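Long-range contacts in EAL domain protein (Vibrio cholerae serotype O1, PDB 6IJ2), which probably hydrolyses the cyclic dinucleotides c-di-GMP and cGAMP as an EAL-type phosphodiesterase, captured here with calcium and the linear dinucleotide 5'-pGpG: residues G43-V48 against S93-P98; F24-A29 against Q73-K78. The protein carries 1 engineered substitution. One frame throughout, in Å; residues are numbered along the deposited sequence.

Contact 1: residues G43-V48 against S93-P98; sequences GYEALV and SINFLP. With CA (calcium ion), chain J; nucleotides of chain B.
Tyr44 and Ala46 grip Ser93 from its two backbone ends: Tyr44 O accepts from Ser93 N at 2.9 Å, and Ser93 O accepts from Ala46 N, also at 2.9 Å. Glu45, lying between them, pairs in parallel with Ser93, and its CA-H leans on the same Ser93 O. Close packing continues on the face of the sheet shared by the Glu45 and Ser93 side chains. With CG anti to the backbone N (chi1 179°) and the rest of the chain extended, the carboxylate reaches Asn95; the two side chains cross at about a right angle. Asn95 ND2 donates to Glu45 OE2 at 2.8 Å, meeting the anti side of the carboxylate slightly out of its plane; the amide and carboxylate planes stand 42° apart. That same OE2 binds calcium at 2.4 Å, as does Asn95 OD1, also at 2.4 Å, so the amide offers its oxygen to the metal and its nitrogen to the co-ligand. Glu128 and Asp158 join them at this calcium. Glu45-Ala46-Leu47 is the EAL signature of the family, carried on the second strand of its modified TIM barrel, and it presents the metal-binding glutamate inside the barrel mouth. Glu45 OE1 is held separately, by Gln235 and by a water that is itself a calcium ligand.

Beyond Ala46 the strands, inclined by 40°, part company. A second water fits between them, donating to Ala46 O at 2.6 Å and accepting from Asn95 N, while its other proton goes to guanine O6 of G2 of chain B. The base lies between the parting strands: Val48 N donates an almost straight 2.8 Å bond to its N7, and at its opposite end the poorly ordered, partly exposed Leu97 rests CD1 3.7 Å from its N2.

Contact 2: residues F24-A29 against Q73-K78; sequences FDFTMA and QMCRVK
Lys78 and Phe26, joined by Met28, carry this packing of the helix 68-85 against the opening strand of the EAL barrel. That strand, 27-35, runs antiparallel to its neighbour 41-49, the feature that sets the EAL fold apart from a regular TIM barrel, and the helix belongs to the crossover from strand 41-49 to the parallel strand 91-96.

The lysine lies over one face of the Phe26 ring. Its aliphatic part does the touching: CD sits 3.6 Å from Phe26 CE2, and CE stands 4.0 Å from the ring centroid in a CH-pi contact. A bend at the last torsion (chi4 -67°) carries the ammonium farther from the ring but still over its centre, too far for more than a weak cation-pi attraction. There NZ forms a salt bridge of 3.1 Å with Asp25 OD1, approached on the syn side but 23° out of the carboxylate plane, and adds a weak bond to Phe26 O. Since Asp25 OD1 also takes a weak bond from Phe26 N, the acid ties both the lysine and the backbone that bears the ring. Asp25 is exposed, so the salt bridge lies on the solvent side, whereas the Phe26 ring is buried.

Phe26 CG occupies the position between the backbone N and carbonyl carbon (chi1 58°), and the ring reaches across to the helix. Met74 CB comes to 3.9 Å from its CZ, and Cys75 SG approaches CE2 obliquely at 3.8 Å, a sulfur-aromatic contact. Phe71, a turn earlier on the helix, meets the same ring, and Val48 packs beside it.

Met28 points at the helix from the strand proper. Its methyl lies in plane at the edge of the Phe26 ring, with CE 3.8 Å from Cys75 CB and 3.5 Å from Cys75 O.

In the fold
The two contacts have centres about 10 Å apart and alternate along the chain: strand 27-35 leads into 41-49, and helix 68-85 into 91-96. Strands 27-35 and 41-49 are neighbours in the barrel sheet, joined where Leu47 O lies 2.8 Å from Ala29 N, a probable hydrogen bond. Val48 bridges the two contacts: its CG2 packs 3.5 Å from Met28 CE. Phe96, at the far end of contact 1, takes a cation-pi contact from Arg76 on the helix. Contact 1 supplies calcium ligands, whereas the Met28 side chain of contact 2 stays about 11 Å from a calcium and, with Cys75, packs on the guanine of G2 of chain B, the base that contact 1 also holds.

Contact 1: residues G43-V48 against S93-P98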
ATOM      1  N   GLY A  43      16.769  13.547  15.381  1.00 26.23           N
ATOM      2  CA  GLY A  43      15.659  13.790  16.282  1.00 27.67           C
ATOM      3  C   GLY A  43      15.289  12.515  17.014  1.00 27.88           C
ATOM      4  O   GLY A  43      16.034  11.536  16.999  1.00 28.93           O
ATOM      5  N   TYR A  44      14.125  12.553  17.673  1.00 29.01           N
ATOM      6  CA  TYR A  44      13.606  11.403  18.416  1.00 25.88           C
ATOM      7  C   TYR A  44      12.124  11.238  18.136  1.00 25.89           C
ATOM      8  O   TYR A  44      11.386  12.227  18.095  1.00 27.67           O
ATOM      9  CB  TYR A  44      13.782  11.569  19.943  1.00 28.48           C
ATOM     10  CG  TYR A  44      15.209  11.536  20.421  1.00 28.57           C
ATOM     11  CD1 TYR A  44      16.024  12.659  20.312  1.00 27.75           C
ATOM     12  CD2 TYR A  44      15.740  10.391  20.995  1.00 28.09           C
ATOM     13  CE1 TYR A  44      17.324  12.637  20.741  1.00 33.08           C
ATOM     14  CE2 TYR A  44      17.047  10.357  21.427  1.00 28.52           C
ATOM     15  CZ  TYR A  44      17.834  11.487  21.303  1.00 30.91           C
ATOM     16  OH  TYR A  44      19.142  11.470  21.733  1.00 33.92           O
ATOM     17  N   GLU A  45      11.686   9.989  17.973  1.00 25.79           N
ATOM     18  CA  GLU A  45      10.269   9.685  17.892  1.00 26.14           C
ATOM     19  C   GLU A  45       9.743   9.451  19.303  1.00 27.92           C
ATOM     20  O   GLU A  45      10.364   8.723  20.090  1.00 28.27           O
ATOM     21  CB  GLU A  45      10.009   8.461  17.007  1.00 28.01           C
ATOM     22  CG  GLU A  45       8.541   8.132  16.938  1.00 28.89           C
ATOM     23  CD  GLU A  45       8.213   6.927  16.089  1.00 33.07           C
ATOM     24  OE1 GLU A  45       9.139   6.191  15.666  1.00 30.33           O
ATOM     25  OE2 GLU A  45       7.007   6.740  15.844  1.00 27.88           O
ATOM     26  N   ALA A  46       8.640  10.129  19.642  1.00 31.58           N
ATOM     27  CA  ALA A  46       7.957   9.921  20.916  1.00 28.67           C
ATOM     28  C   ALA A  46       7.004   8.732  20.811  1.00 30.65           C
ATOM     29  O   ALA A  46       6.209   8.639  19.866  1.00 29.85           O
ATOM     30  CB  ALA A  46       7.186  11.179  21.328  1.00 29.48           C
ATOM     31  N   LEU A  47       7.062   7.838  21.800  1.00 32.66           N
ATOM     32  CA  LEU A  47       6.301   6.592  21.783  1.00 35.03           C
ATOM     33  C   LEU A  47       5.613   6.412  23.125  1.00 33.47           C
ATOM     34  O   LEU A  47       6.259   6.511  24.170  1.00 34.17           O
ATOM     35  CB  LEU A  47       7.209   5.399  21.513  1.00 30.99           C
ATOM     36  CG  LEU A  47       7.917   5.436  20.158  1.00 37.18           C
ATOM     37  CD1 LEU A  47       9.094   4.497  20.201  1.00 30.15           C
ATOM     38  CD2 LEU A  47       6.949   5.032  19.044  1.00 35.80           C
ATOM     39  N   VAL A  48       4.315   6.131  23.090  1.00 34.68           N
ATOM     40  CA  VAL A  48       3.526   6.056  24.315  1.00 37.54           C
ATOM     41  C   VAL A  48       3.958   4.863  25.166  1.00 38.19           C
ATOM     42  O   VAL A  48       4.276   3.781  24.653  1.00 37.92           O
ATOM     43  CB  VAL A  48       2.034   5.990  23.940  1.00 52.38           C
ATOM     44  CG1 VAL A  48       1.367   4.769  24.535  1.00 63.78           C
ATOM     45  CG2 VAL A  48       1.326   7.253  24.367  1.00 55.14           C
ATOM     46  N   SER A  93       9.373  13.916  16.849  1.00 26.20           N
ATOM     47  CA  SER A  93       8.458  13.289  15.896  1.00 26.53           C
ATOM     48  C   SER A  93       7.337  12.611  16.667  1.00 31.48           C
ATOM     49  O   SER A  93       7.599  11.798  17.557  1.00 33.01           O
ATOM     50  CB  SER A  93       9.186  12.286  15.014  1.00 27.61           C
ATOM     51  OG  SER A  93       8.400  11.943  13.880  1.00 33.44           O
ATOM     52  N   ILE A  94       6.096  12.956  16.333  1.00 31.54           N
ATOM     53  CA  ILE A  94       4.926  12.517  17.083  1.00 29.63           C
ATOM     54  C   ILE A  94       4.029  11.732  16.148  1.00 31.61           C
ATOM     55  O   ILE A  94       3.800  12.140  15.004  1.00 30.69           O
ATOM     56  CB  ILE A  94       4.153  13.698  17.702  1.00 29.63           C
ATOM     57  CG1 ILE A  94       5.075  14.475  18.643  1.00 29.54           C
ATOM     58  CG2 ILE A  94       2.918  13.206  18.468  1.00 31.75           C
ATOM     59  CD1 ILE A  94       4.535  15.842  19.037  1.00 32.46           C
ATOM     60  N   ASN A  95       3.525  10.607  16.639  1.00 30.39           N
ATOM     61  CA  ASN A  95       2.619   9.781  15.853  1.00 32.34           C
ATOM     62  C   ASN A  95       1.226  10.393  15.874  1.00 42.21           C
ATOM     63  O   ASN A  95       0.696  10.704  16.944  1.00 41.04           O
ATOM     64  CB  ASN A  95       2.570   8.358  16.408  1.00 32.95           C
ATOM     65  CG  ASN A  95       3.849   7.584  16.148  1.00 37.44           C
ATOM     66  OD1 ASN A  95       4.071   7.089  15.044  1.00 40.16           O
ATOM     67  ND2 ASN A  95       4.694   7.475  17.165  1.00 31.74           N
ATOM     68  N   PHE A  96       0.637  10.585  14.702  1.00 36.65           N
ATOM     69  CA  PHE A  96      -0.685  11.191  14.615  1.00 47.13           C
ATOM     70  C   PHE A  96      -1.708  10.065  14.619  1.00 53.75           C
ATOM     71  O   PHE A  96      -1.773   9.280  13.670  1.00 49.24           O
ATOM     72  CB  PHE A  96      -0.809  12.065  13.369  1.00 50.36           C
ATOM     73  CG  PHE A  96      -2.006  12.995  13.375  1.00 53.83           C
ATOM     74  CD1 PHE A  96      -3.150  12.703  14.107  1.00 60.67           C
ATOM     75  CD2 PHE A  96      -1.983  14.162  12.634  1.00 56.00           C
ATOM     76  CE1 PHE A  96      -4.244  13.548  14.092  1.00 61.98           C
ATOM     77  CE2 PHE A  96      -3.072  15.015  12.620  1.00 59.82           C
ATOM     78  CZ  PHE A  96      -4.203  14.707  13.349  1.00 62.29           C
ATOM     79  N   LEU A  97      -2.512  10.004  15.683  1.00 64.83           N
ATOM     80  CA  LEU A  97      -3.554   9.002  15.842  1.00 71.41           C
ATOM     81  C   LEU A  97      -4.454   8.972  14.606  1.00 75.63           C
ATOM     82  O   LEU A  97      -5.052  10.003  14.258  1.00 83.29           O
ATOM     83  CB  LEU A  97      -4.382   9.296  17.092  1.00 74.20           C
ATOM     84  CG  LEU A  97      -5.481   8.285  17.436  1.00 77.83           C
ATOM     85  CD1 LEU A  97      -4.900   7.057  18.127  1.00 72.63           C
ATOM     86  CD2 LEU A  97      -6.572   8.923  18.284  1.00 85.55           C
ATOM     87  N   PRO A  98      -4.568   7.823  13.922  1.00 69.19           N
ATOM     88  CA  PRO A  98      -5.334   7.734  12.668  1.00 76.90           C
ATOM     89  C   PRO A  98      -6.647   8.514  12.639  1.00 86.37           C
ATOM     90  O   PRO A  98      -7.559   8.291  13.446  1.00 79.98           O
ATOM     91  CB  PRO A  98      -5.559   6.227  12.542  1.00 73.16           C
ATOM     92  CG  PRO A  98      -4.278   5.656  13.082  1.00 57.77           C
ATOM     93  CD  PRO A  98      -3.907   6.547  14.247  1.00 63.57           C
TER
HETATM   94 CA    CA J 602       5.853   6.099  13.830  1.00 26.47          CA
ATOM     95  P     G B   2       5.987   0.642  20.210  1.00 48.41           P
ATOM     96  OP1   G B   2       6.680   1.733  20.804  1.00 47.10           O
ATOM     97  OP2   G B   2       5.605  -0.475  21.008  1.00 50.86           O
ATOM     98  O5'   G B   2       4.692   1.161  19.478  1.00 48.70           O
ATOM     99  C5'   G B   2       3.660   0.277  19.057  1.00 50.75           C
ATOM    100  C4'   G B   2       2.666   1.023  18.212  1.00 51.06           C
ATOM    101  O4'   G B   2       2.117   2.114  18.977  1.00 51.26           O
ATOM    102  C3'   G B   2       3.224   1.647  16.933  1.00 49.23           C
ATOM    103  O3'   G B   2       2.361   1.458  15.828  1.00 50.68           O
ATOM    104  C2'   G B   2       3.258   3.133  17.253  1.00 48.04           C
ATOM    105  O2'   G B   2       3.109   3.999  16.160  1.00 47.48           O
ATOM    106  C1'   G B   2       2.063   3.260  18.187  1.00 49.99           C
ATOM    107  N9    G B   2       2.216   4.417  19.048  1.00 49.39           N
ATOM    108  C8    G B   2       3.207   4.639  19.966  1.00 48.27           C
ATOM    109  N7    G B   2       3.121   5.804  20.541  1.00 48.33           N
ATOM    110  C5    G B   2       2.021   6.395  19.947  1.00 49.50           C
ATOM    111  C6    G B   2       1.437   7.664  20.159  1.00 50.50           C
ATOM    112  O6    G B   2       1.797   8.554  20.921  1.00 50.98           O
ATOM    113  N1    G B   2       0.326   7.857  19.355  1.00 52.14           N
ATOM    114  C2    G B   2      -0.154   6.950  18.451  1.00 54.68           C
ATOM    115  N2    G B   2      -1.230   7.324  17.760  1.00 58.08           N
ATOM    116  N3    G B   2       0.371   5.757  18.255  1.00 51.86           N
ATOM    117  C4    G B   2       1.448   5.547  19.028  1.00 50.21           C
TER
HETATM  118  O   HOH W   1       7.906   5.070  13.509  1.00 27.32           O
HETATM  119  O   HOH W   2       3.965   9.803  19.370  1.00 28.75           O

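Contact 2: residues F24-A29 against Q73-K78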
ATOM      1  N   PHE A  24      -7.052   6.925  32.644  1.00 68.35           N
ATOM      2  CA  PHE A  24      -5.732   6.327  32.731  1.00 67.62           C
ATOM      3  C   PHE A  24      -4.702   7.413  32.463  1.00 59.54           C
ATOM      4  O   PHE A  24      -5.009   8.448  31.867  1.00 62.64           O
ATOM      5  CB  PHE A  24      -5.562   5.173  31.732  1.00 62.89           C
ATOM      6  CG  PHE A  24      -5.764   5.581  30.296  1.00 64.35           C
ATOM      7  CD1 PHE A  24      -7.031   5.582  29.734  1.00 69.52           C
ATOM      8  CD2 PHE A  24      -4.692   5.964  29.513  1.00 62.75           C
ATOM      9  CE1 PHE A  24      -7.221   5.961  28.414  1.00 65.31           C
ATOM     10  CE2 PHE A  24      -4.876   6.344  28.190  1.00 64.53           C
ATOM     11  CZ  PHE A  24      -6.143   6.342  27.644  1.00 62.62           C
ATOM     12  N   ASP A  25      -3.490   7.181  32.910  1.00 66.03           N
ATOM     13  CA  ASP A  25      -2.363   8.079  32.672  1.00 61.90           C
ATOM     14  C   ASP A  25      -1.270   7.273  31.947  1.00 58.41           C
ATOM     15  O   ASP A  25      -1.320   6.073  31.905  1.00 55.95           O
ATOM     16  CB  ASP A  25      -1.833   8.708  33.953  1.00 57.36           C
ATOM     17  CG  ASP A  25      -1.188  10.064  33.711  1.00 60.38           C
ATOM     18  OD1 ASP A  25      -1.303  10.607  32.618  1.00 56.93           O
ATOM     19  OD2 ASP A  25      -0.574  10.607  34.622  1.00 61.73           O
ATOM     20  N   PHE A  26      -0.257   7.954  31.432  1.00 50.92           N
ATOM     21  CA  PHE A  26       0.804   7.343  30.639  1.00 48.49           C
ATOM     22  C   PHE A  26       1.895   8.389  30.460  1.00 46.58           C
ATOM     23  O   PHE A  26       1.743   9.543  30.868  1.00 47.14           O
ATOM     24  CB  PHE A  26       0.286   6.855  29.281  1.00 47.12           C
ATOM     25  CG  PHE A  26      -0.333   7.943  28.458  1.00 46.22           C
ATOM     26  CD1 PHE A  26      -1.650   8.321  28.664  1.00 48.21           C
ATOM     27  CD2 PHE A  26       0.406   8.600  27.492  1.00 43.66           C
ATOM     28  CE1 PHE A  26      -2.214   9.339  27.923  1.00 47.67           C
ATOM     29  CE2 PHE A  26      -0.159   9.611  26.741  1.00 43.10           C
ATOM     30  CZ  PHE A  26      -1.467   9.985  26.961  1.00 45.12           C
ATOM     31  N   THR A  27       2.996   7.976  29.847  1.00 44.56           N
ATOM     32  CA  THR A  27       4.086   8.905  29.570  1.00 42.83           C
ATOM     33  C   THR A  27       4.715   8.489  28.245  1.00 40.31           C
ATOM     34  O   THR A  27       4.105   7.749  27.470  1.00 39.91           O
ATOM     35  CB  THR A  27       5.074   8.950  30.755  1.00 51.53           C
ATOM     36  OG1 THR A  27       6.042   9.985  30.545  1.00 42.73           O
ATOM     37  CG2 THR A  27       5.786   7.621  30.932  1.00 44.17           C
ATOM     38  N   MET A  28       5.934   8.959  27.987  1.00 38.86           N
ATOM     39  CA  MET A  28       6.577   8.768  26.698  1.00 36.57           C
ATOM     40  C   MET A  28       7.949   8.133  26.850  1.00 36.12           C
ATOM     41  O   MET A  28       8.667   8.374  27.822  1.00 38.84           O
ATOM     42  CB  MET A  28       6.735  10.087  25.938  1.00 35.63           C
ATOM     43  CG  MET A  28       5.445  10.713  25.478  1.00 35.46           C
ATOM     44  SD  MET A  28       4.661   9.776  24.140  1.00 42.03           S
ATOM     45  CE  MET A  28       2.983  10.335  24.410  1.00 44.65           C
ATOM     46  N   ALA A  29       8.290   7.310  25.863  1.00 34.80           N
ATOM     47  CA  ALA A  29       9.653   6.919  25.560  1.00 33.89           C
ATOM     48  C   ALA A  29      10.083   7.642  24.290  1.00 31.81           C
ATOM     49  O   ALA A  29       9.256   8.192  23.557  1.00 32.34           O
ATOM     50  CB  ALA A  29       9.778   5.400  25.383  1.00 38.08           C
ATOM     51  N   GLN A  73      -4.507  14.767  22.043  1.00 47.59           N
ATOM     52  CA  GLN A  73      -3.973  16.018  22.574  1.00 55.10           C
ATOM     53  C   GLN A  73      -3.024  15.766  23.740  1.00 56.94           C
ATOM     54  O   GLN A  73      -1.988  16.429  23.858  1.00 54.23           O
ATOM     55  CB  GLN A  73      -5.123  16.937  22.993  1.00 54.43           C
ATOM     56  CG  GLN A  73      -6.096  17.220  21.863  1.00 62.91           C
ATOM     57  CD  GLN A  73      -7.021  18.387  22.148  1.00 80.94           C
ATOM     58  OE1 GLN A  73      -7.102  19.331  21.361  1.00 90.56           O
ATOM     59  NE2 GLN A  73      -7.733  18.325  23.269  1.00 81.72           N
ATOM     60  N   MET A  74      -3.354  14.800  24.603  1.00 53.46           N
ATOM     61  CA  MET A  74      -2.484  14.478  25.730  1.00 58.26           C
ATOM     62  C   MET A  74      -1.133  13.945  25.265  1.00 51.60           C
ATOM     63  O   MET A  74      -0.090  14.331  25.807  1.00 45.28           O
ATOM     64  CB  MET A  74      -3.171  13.469  26.650  1.00 73.82           C
ATOM     65  CG  MET A  74      -4.167  14.089  27.614  1.00 95.74           C
ATOM     66  SD  MET A  74      -3.454  14.403  29.240  1.00111.67           S
ATOM     67  CE  MET A  74      -3.530  12.764  29.963  1.00118.86           C
ATOM     68  N   CYS A  75      -1.131  13.048  24.271  1.00 45.03           N
ATOM     69  CA  CYS A  75       0.133  12.543  23.728  1.00 41.79           C
ATOM     70  C   CYS A  75       1.023  13.675  23.247  1.00 40.04           C
ATOM     71  O   CYS A  75       2.244  13.639  23.432  1.00 39.89           O
ATOM     72  CB  CYS A  75      -0.114  11.582  22.565  1.00 41.74           C
ATOM     73  SG  CYS A  75      -0.608   9.939  23.018  1.00 45.72           S
ATOM     74  N   ARG A  76       0.430  14.671  22.595  1.00 42.60           N
ATOM     75  CA  ARG A  76       1.219  15.768  22.056  1.00 36.69           C
ATOM     76  C   ARG A  76       1.837  16.600  23.167  1.00 39.08           C
ATOM     77  O   ARG A  76       3.020  16.943  23.103  1.00 38.95           O
ATOM     78  CB  ARG A  76       0.349  16.632  21.152  1.00 37.33           C
ATOM     79  CG  ARG A  76      -0.113  15.878  19.907  1.00 39.55           C
ATOM     80  CD  ARG A  76      -1.015  16.731  19.067  1.00 42.45           C
ATOM     81  NE  ARG A  76      -1.515  15.994  17.921  1.00 43.74           N
ATOM     82  CZ  ARG A  76      -1.956  16.567  16.810  1.00 48.59           C
ATOM     83  NH1 ARG A  76      -1.940  17.890  16.704  1.00 45.34           N
ATOM     84  NH2 ARG A  76      -2.398  15.821  15.805  1.00 45.82           N
ATOM     85  N   VAL A  77       1.059  16.913  24.203  1.00 39.62           N
ATOM     86  CA  VAL A  77       1.543  17.778  25.271  1.00 40.77           C
ATOM     87  C   VAL A  77       2.609  17.074  26.102  1.00 47.04           C
ATOM     88  O   VAL A  77       3.621  17.681  26.483  1.00 41.28           O
ATOM     89  CB  VAL A  77       0.365  18.250  26.141  1.00 50.45           C
ATOM     90  CG1 VAL A  77       0.880  19.017  27.340  1.00 47.52           C
ATOM     91  CG2 VAL A  77      -0.585  19.112  25.326  1.00 46.29           C
ATOM     92  N   LYS A  78       2.397  15.794  26.418  1.00 45.34           N
ATOM     93  CA  LYS A  78       3.379  15.050  27.204  1.00 43.44           C
ATOM     94  C   LYS A  78       4.694  14.904  26.452  1.00 41.05           C
ATOM     95  O   LYS A  78       5.774  15.011  27.048  1.00 41.65           O
ATOM     96  CB  LYS A  78       2.830  13.672  27.567  1.00 43.08           C
ATOM     97  CG  LYS A  78       1.690  13.689  28.563  1.00 43.48           C
ATOM     98  CD  LYS A  78       1.119  12.290  28.728  1.00 44.20           C
ATOM     99  CE  LYS A  78       0.046  12.250  29.805  1.00 49.74           C
ATOM    100  NZ  LYS A  78       0.595  12.503  31.165  1.00 51.14           N
TER